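Local coordinates for hypothetical NUDIX hydrolase (Listeria monocytogenes, PDB 3SON), which probably hydrolyses nucleoside diphosphates linked to another moiety, as other Nudix enzymes do, and holds a calcium ion in the crystal, at residues I11-T16 against Y135-R140. Numbering follows the deposited sequence.
Sequences IPFIKT and YELNER
Leu137 meets Ile11 and Phe13 in a buried, wholly apolar contact that packs the C-terminal helix 128-142 against strand 7-15 of the Nudix fold, an alpha/beta/alpha sandwich with helices on both sides of a mixed sheet. No hydrogen bond joins the segments, and the 139 Å² they bury between them comes from these three residues. Ile11 and Phe13, two apart on the strand, both point toward the helix, whereas the intervening Pro12 points away, as expected of an extended strand with alternating faces.

One methyl carries the contact. With Leu137 CG trans to the backbone N (chi1 177°), the CD2 branch continues away from CA toward the strand, and CD2 lies 3.5 Å from Ile11 CG2, tip to tip and tighter than usual van der Waals contact. The same CD2 lies 3.9 Å from Ile11 CB and 4.1 Å from Phe13 CD1, approaching that ring obliquely. Around these three side chains, Ala94 touches both Phe13 and Leu137, as does Met146 beyond the helix, while Phe22 of strand 20-27 packs on Leu137. The side chain of Ile11 is about 13 Å from the bound calcium ion, consistent with a structural contact rather than a metal-binding one.

Glu136 and Arg140 are paired away from the strand. Glu136 receives backbone N-H groups of Asp70 and Ser71, and Arg140 also forms a salt bridge with Asp70. One turn apart, Arg140 NE donates to Glu136 OE2 at 2.8 Å with an N-H...O angle of 163°; OE2 accepts with its anti lone pair and lies 8° out of the plane of the Arg140 guanidinium.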
loop_
_atom_site.group_PDB
_atom_site.type_symbol
_atom_site.label_atom_id
_atom_site.label_comp_id
_atom_site.label_asym_id
_atom_site.label_seq_id
_atom_site.Cartn_x
_atom_site.Cartn_y
_atom_site.Cartn_z
ATOM N N ILE A 11 5.269 13.506 -4.469
ATOM C CA ILE A 11 5.430 14.229 -3.218
ATOM C C ILE A 11 6.327 15.426 -3.482
ATOM O O ILE A 11 7.501 15.259 -3.785
ATOM C CB ILE A 11 6.092 13.352 -2.136
ATOM C CG1 ILE A 11 5.250 12.096 -1.869
ATOM C CG2 ILE A 11 6.336 14.124 -0.798
ATOM C CD1 ILE A 11 5.910 11.116 -0.922
ATOM N N PRO A 12 5.788 16.646 -3.389
ATOM C CA PRO A 12 6.692 17.828 -3.515
ATOM C C PRO A 12 7.515 18.003 -2.242
ATOM O O PRO A 12 7.042 17.652 -1.144
ATOM C CB PRO A 12 5.701 19.001 -3.619
ATOM C CG PRO A 12 4.362 18.381 -3.789
ATOM C CD PRO A 12 4.422 17.070 -3.070
ATOM N N PHE A 13 8.765 18.484 -2.354
ATOM C CA PHE A 13 9.552 18.815 -1.164
ATOM C C PHE A 13 10.469 20.014 -1.414
ATOM O O PHE A 13 10.758 20.354 -2.569
ATOM C CB PHE A 13 10.391 17.637 -0.659
ATOM C CG PHE A 13 11.490 17.246 -1.583
ATOM C CD1 PHE A 13 11.251 16.367 -2.632
ATOM C CD2 PHE A 13 12.779 17.787 -1.442
ATOM C CE1 PHE A 13 12.250 16.011 -3.480
ATOM C CE2 PHE A 13 13.794 17.416 -2.285
ATOM C CZ PHE A 13 13.548 16.562 -3.326
ATOM N N ILE A 14 10.888 20.672 -0.318
ATOM C CA ILE A 14 11.808 21.819 -0.407
ATOM C C ILE A 14 12.852 21.649 0.666
ATOM O O ILE A 14 12.551 21.134 1.751
ATOM C CB ILE A 14 11.138 23.194 -0.219
ATOM C CG1 ILE A 14 10.304 23.217 1.059
ATOM C CG2 ILE A 14 10.254 23.544 -1.396
ATOM C CD1 ILE A 14 9.603 24.553 1.319
ATOM N N LYS A 15 14.086 22.034 0.346
ATOM C CA LYS A 15 15.160 22.137 1.335
ATOM C C LYS A 15 15.169 23.523 1.984
ATOM O O LYS A 15 15.339 24.521 1.294
ATOM C CB LYS A 15 16.517 21.913 0.676
ATOM C CG LYS A 15 17.642 21.671 1.691
ATOM C CD LYS A 15 19.050 21.699 1.067
ATOM C CE LYS A 15 20.018 20.788 1.799
ATOM N NZ LYS A 15 19.870 20.840 3.281
ATOM N N THR A 16 14.973 23.575 3.300
ATOM C CA THR A 16 15.104 24.824 4.079
ATOM C C THR A 16 16.497 24.911 4.719
ATOM O O THR A 16 17.282 23.961 4.652
ATOM C CB THR A 16 14.052 24.904 5.200
ATOM O OG1 THR A 16 14.116 23.720 6.019
ATOM C CG2 THR A 16 12.666 25.048 4.616
ATOM N N TYR A 135 7.884 8.284 4.258
ATOM C CA TYR A 135 8.980 7.729 5.076
ATOM C C TYR A 135 10.233 7.501 4.245
ATOM O O TYR A 135 11.360 7.896 4.624
ATOM C CB TYR A 135 8.532 6.404 5.728
ATOM C CG TYR A 135 9.653 5.704 6.358
ATOM C CD1 TYR A 135 10.160 6.124 7.562
ATOM C CD2 TYR A 135 10.281 4.655 5.713
ATOM C CE1 TYR A 135 11.280 5.492 8.131
ATOM C CE2 TYR A 135 11.363 4.033 6.267
ATOM C CZ TYR A 135 11.863 4.462 7.469
ATOM O OH TYR A 135 12.971 3.804 8.011
ATOM N N GLU A 136 10.062 6.772 3.159
ATOM C CA GLU A 136 11.186 6.474 2.246
ATOM C C GLU A 136 11.850 7.785 1.758
ATOM O O GLU A 136 13.049 7.934 1.766
ATOM C CB GLU A 136 10.689 5.653 1.054
ATOM C CG GLU A 136 11.849 5.399 0.100
ATOM C CD GLU A 136 11.457 4.745 -1.211
ATOM O OE1 GLU A 136 10.262 4.322 -1.398
ATOM O OE2 GLU A 136 12.366 4.699 -2.093
ATOM N N LEU A 137 11.054 8.696 1.236
ATOM C CA LEU A 137 11.598 9.991 0.796
ATOM C C LEU A 137 12.435 10.687 1.891
ATOM O O LEU A 137 13.531 11.215 1.631
ATOM C CB LEU A 137 10.470 10.922 0.341
ATOM C CG LEU A 137 10.873 12.361 -0.092
ATOM C CD1 LEU A 137 12.034 12.360 -1.096
ATOM C CD2 LEU A 137 9.679 13.241 -0.523
ATOM N N ASN A 138 11.896 10.689 3.093
ATOM C CA ASN A 138 12.489 11.352 4.176
ATOM C C ASN A 138 13.836 10.695 4.552
ATOM O O ASN A 138 14.867 11.375 4.694
ATOM C CB ASN A 138 11.557 11.413 5.372
ATOM C CG ASN A 138 12.123 12.268 6.468
ATOM O OD1 ASN A 138 12.477 13.449 6.241
ATOM N ND2 ASN A 138 12.269 11.683 7.670
ATOM N N GLU A 139 13.865 9.360 4.593
ATOM C CA GLU A 139 15.144 8.652 4.820
ATOM C C GLU A 139 16.156 8.915 3.727
ATOM O O GLU A 139 17.338 9.171 4.009
ATOM C CB GLU A 139 14.904 7.139 4.995
ATOM C CG GLU A 139 14.138 6.768 6.246
ATOM C CD GLU A 139 14.828 7.280 7.494
ATOM O OE1 GLU A 139 16.002 6.912 7.733
ATOM O OE2 GLU A 139 14.186 8.061 8.228
ATOM N N ARG A 140 15.707 8.892 2.477
ATOM C CA ARG A 140 16.569 9.216 1.345
ATOM C C ARG A 140 17.105 10.644 1.370
ATOM O O ARG A 140 18.277 10.831 1.177
ATOM C CB ARG A 140 15.893 8.920 0.064
ATOM C CG ARG A 140 15.707 7.461 -0.259
ATOM C CD ARG A 140 15.064 7.373 -1.622
ATOM N NE ARG A 140 14.864 5.999 -2.048
ATOM C CZ ARG A 140 15.780 5.261 -2.650
ATOM N NH1 ARG A 140 17.019 5.744 -2.868
ATOM N NH2 ARG A 140 15.473 4.004 -2.984
#